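Beta-glucosidase (Chaetomella raphigera, PDB 6JXG) probably hydrolyses terminal, non-reducing beta-D-glucosyl residues, releasing beta-D-glucose, as a secreted family 3 glycoside hydrolase in cellulose breakdown. Local coordinates at residues S231-Q236 against D254-N259. Numbering follows the deposited sequence.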
ATOM      1  N   SER A 231     -18.288  -5.814   4.117  1.00  9.97           N
ATOM      2  CA  SER A 231     -17.686  -5.867   5.434  1.00  9.71           C
ATOM      3  C   SER A 231     -16.361  -6.514   5.441  1.00 10.19           C
ATOM      4  O   SER A 231     -16.104  -7.479   4.711  1.00  9.82           O
ATOM      5  CB  SER A 231     -18.603  -6.547   6.450  1.00 10.23           C
ATOM      6  OG  SER A 231     -18.741  -7.913   6.144  1.00 10.17           O
ATOM      7  N   ASP A 232     -15.509  -6.080   6.383  1.00 10.57           N
ATOM      8  CA  ASP A 232     -14.408  -6.939   6.708  1.00 10.52           C
ATOM      9  C   ASP A 232     -15.029  -8.197   7.323  1.00 10.32           C
ATOM     10  O   ASP A 232     -16.234  -8.226   7.643  1.00  9.46           O
ATOM     11  CB  ASP A 232     -13.375  -6.215   7.593  1.00 11.52           C
ATOM     12  CG  ASP A 232     -11.962  -6.780   7.471  1.00 12.23           C
ATOM     13  OD1 ASP A 232     -11.815  -7.957   7.098  1.00 10.34           O
ATOM     14  OD2 ASP A 232     -10.982  -6.050   7.809  1.00 12.55           O
ATOM     15  N   TRP A 233     -14.213  -9.253   7.455  1.00 11.02           N
ATOM     16  CA  TRP A 233     -14.734 -10.568   7.673  1.00 11.40           C
ATOM     17  C   TRP A 233     -15.232 -10.685   9.105  1.00 11.92           C
ATOM     18  O   TRP A 233     -14.482 -10.671  10.068  1.00 12.98           O
ATOM     19  CB  TRP A 233     -13.771 -11.652   7.270  1.00 12.79           C
ATOM     20  CG  TRP A 233     -13.980 -12.218   5.886  1.00 12.07           C
ATOM     21  CD1 TRP A 233     -13.913 -13.526   5.571  1.00 13.00           C
ATOM     22  CD2 TRP A 233     -14.192 -11.517   4.626  1.00 11.44           C
ATOM     23  NE1 TRP A 233     -14.115 -13.720   4.231  1.00 12.14           N
ATOM     24  CE2 TRP A 233     -14.281 -12.506   3.618  1.00 12.40           C
ATOM     25  CE3 TRP A 233     -14.293 -10.168   4.252  1.00 11.83           C
ATOM     26  CZ2 TRP A 233     -14.496 -12.197   2.274  1.00 11.74           C
ATOM     27  CZ3 TRP A 233     -14.502  -9.857   2.928  1.00 11.99           C
ATOM     28  CH2 TRP A 233     -14.595 -10.878   1.934  1.00 11.52           C
ATOM     29  N   ALA A 234     -16.556 -10.848   9.180  1.00 11.73           N
ATOM     30  CA  ALA A 234     -17.317 -10.866  10.435  1.00 12.68           C
ATOM     31  C   ALA A 234     -17.229  -9.519  11.175  1.00 12.71           C
ATOM     32  O   ALA A 234     -17.214  -9.491  12.419  1.00 12.33           O
ATOM     33  CB  ALA A 234     -16.906 -12.028  11.336  1.00 12.85           C
ATOM     34  N   ALA A 235     -17.146  -8.418  10.423  1.00 12.73           N
ATOM     35  CA  ALA A 235     -17.081  -7.064  11.025  1.00 13.92           C
ATOM     36  C   ALA A 235     -18.508  -6.503  11.146  1.00 13.77           C
ATOM     37  O   ALA A 235     -18.717  -5.417  11.687  1.00 14.28           O
ATOM     38  CB  ALA A 235     -16.166  -6.113  10.229  1.00 13.39           C
ATOM     39  N   GLN A 236     -19.526  -7.263  10.677  1.00 14.11           N
ATOM     40  CA  GLN A 236     -20.927  -6.841  10.834  1.00 12.95           C
ATOM     41  C   GLN A 236     -21.344  -7.257  12.274  1.00 13.90           C
ATOM     42  O   GLN A 236     -20.991  -8.350  12.709  1.00 14.01           O
ATOM     43  CB  GLN A 236     -21.860  -7.541   9.839  1.00 13.25           C
ATOM     44  CG  GLN A 236     -23.341  -7.310  10.012  1.00 13.43           C
ATOM     45  CD  GLN A 236     -24.180  -8.094   9.006  1.00 12.65           C
ATOM     46  OE1 GLN A 236     -25.073  -7.544   8.342  1.00 13.81           O
ATOM     47  NE2 GLN A 236     -23.895  -9.365   8.896  1.00 11.59           N
ATOM     48  N   ASP A 254     -21.653 -15.394   7.872  1.00 11.94           N
ATOM     49  CA  ASP A 254     -21.796 -15.824   9.235  1.00 13.73           C
ATOM     50  C   ASP A 254     -20.580 -15.389  10.061  1.00 15.11           C
ATOM     51  O   ASP A 254     -19.615 -14.714   9.550  1.00 14.72           O
ATOM     52  CB  ASP A 254     -22.035 -17.340   9.341  1.00 13.21           C
ATOM     53  CG  ASP A 254     -20.878 -18.176   8.824  1.00 15.37           C
ATOM     54  OD1 ASP A 254     -21.063 -19.402   8.912  1.00 15.12           O
ATOM     55  OD2 ASP A 254     -19.811 -17.640   8.377  1.00 12.95           O
ATOM     56  N   ASN A 255     -20.565 -15.757  11.337  1.00 15.34           N
ATOM     57  CA  ASN A 255     -19.431 -15.353  12.157  1.00 16.95           C
ATOM     58  C   ASN A 255     -18.329 -16.400  12.071  1.00 16.49           C
ATOM     59  O   ASN A 255     -18.253 -17.278  12.939  1.00 17.95           O
ATOM     60  CB  ASN A 255     -19.847 -15.093  13.597  1.00 20.97           C
ATOM     61  CG  ASN A 255     -18.661 -14.759  14.502  1.00 23.92           C
ATOM     62  OD1 ASN A 255     -18.674 -15.063  15.696  1.00 26.80           O
ATOM     63  ND2 ASN A 255     -17.585 -14.261  13.929  1.00 22.90           N
ATOM     64  N   PHE A 256     -17.518 -16.311  10.992  1.00 15.97           N
ATOM     65  CA  PHE A 256     -16.447 -17.261  10.695  1.00 15.98           C
ATOM     66  C   PHE A 256     -16.872 -18.682  10.897  1.00 16.44           C
ATOM     67  O   PHE A 256     -16.184 -19.512  11.546  1.00 15.73           O
ATOM     68  CB  PHE A 256     -15.159 -16.950  11.530  1.00 18.50           C
ATOM     69  CG  PHE A 256     -14.280 -15.892  10.913  1.00 16.69           C
ATOM     70  CD1 PHE A 256     -13.609 -16.146   9.745  1.00 16.78           C
ATOM     71  CD2 PHE A 256     -14.129 -14.624  11.526  1.00 16.61           C
ATOM     72  CE1 PHE A 256     -12.788 -15.171   9.169  1.00 17.29           C
ATOM     73  CE2 PHE A 256     -13.295 -13.688  10.956  1.00 16.44           C
ATOM     74  CZ  PHE A 256     -12.647 -13.944   9.792  1.00 17.22           C
ATOM     75  N   GLY A 257     -18.010 -19.014  10.296  1.00 15.57           N
ATOM     76  CA  GLY A 257     -18.359 -20.420  10.184  1.00 16.09           C
ATOM     77  C   GLY A 257     -19.373 -20.944  11.184  1.00 15.43           C
ATOM     78  O   GLY A 257     -19.662 -22.148  11.155  1.00 17.87           O
ATOM     79  N   ASP A 258     -19.998 -20.058  11.949  1.00 13.99           N
ATOM     80  CA  ASP A 258     -21.005 -20.452  12.955  1.00 14.21           C
ATOM     81  C   ASP A 258     -22.416 -20.726  12.448  1.00 16.07           C
ATOM     82  O   ASP A 258     -23.293 -21.189  13.241  1.00 13.62           O
ATOM     83  CB  ASP A 258     -21.062 -19.492  14.150  1.00 13.47           C
ATOM     84  CG  ASP A 258     -21.843 -18.214  13.915  1.00 14.02           C
ATOM     85  OD1 ASP A 258     -22.251 -17.637  14.968  1.00 14.26           O
ATOM     86  OD2 ASP A 258     -22.007 -17.761  12.763  1.00 13.88           O
ATOM     87  N   ASN A 259     -22.634 -20.473  11.148  1.00 15.05           N
ATOM     88  CA  ASN A 259     -23.873 -20.802  10.484  1.00 14.71           C
ATOM     89  C   ASN A 259     -24.953 -19.911  10.976  1.00 15.09           C
ATOM     90  O   ASN A 259     -26.084 -20.225  10.827  1.00 15.63           O
ATOM     91  CB  ASN A 259     -24.238 -22.290  10.690  1.00 18.81           C
ATOM     92  CG  ASN A 259     -25.253 -22.781   9.701  1.00 24.46           C
ATOM     93  OD1 ASN A 259     -25.366 -22.291   8.528  1.00 25.31           O
ATOM     94  ND2 ASN A 259     -26.095 -23.726  10.181  1.00 26.35           N
TER
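Side-chain contacts carry most of the meeting between loops 231-236 and 254-259, with F256 as the main bridge. Its CG stands anti to the carbonyl carbon (chi1 -84°), which carries the ring out to the first loop. There CZ lies 3.6 Å from W233 CB, while CE1 sits at the edge of the indole, near its plane; the two side chains cross at roughly a right angle. W233 O, hydrogen-bonded to Y201 OH, lies 3.4 Å from F256 CE2, oblique to the ring. The A234 methyl reaches the same phenyl, CB to F256 CD2 being 3.8 Å, and A234 CB also lies 3.5 Å from N255 ND2. W34 adds a third aromatic, meeting F256 edge-to-face and W233 with planes near perpendicular.

Loop 231-236 leaves the C-terminal end of strand 228-231 in the TIM-barrel-type N-terminal domain, and 254-259 follows the next helix, 239-245. S231-D232-W233 matches the Ser-Asp-Trp sequence in which family 3 relatives carry their nucleophilic aspartate.

Hydrogen bonds shape each loop separately. D232 to A235 form a type II turn with A234 in a left-handed conformation; D232 O accepts both A235 N and S231 OG, and D232 OD1 turns its anti lone pair to W233 N at 2.7 Å. In the other loop, D254 OD1 takes N259 N from above its carboxylate plane (2.9 Å), OD2 receives W34 N, and D258 OD2 accepts N255 N at 2.9 Å. W233 NE1 donates to V40 O, which holds the pyrrole edge of the indole.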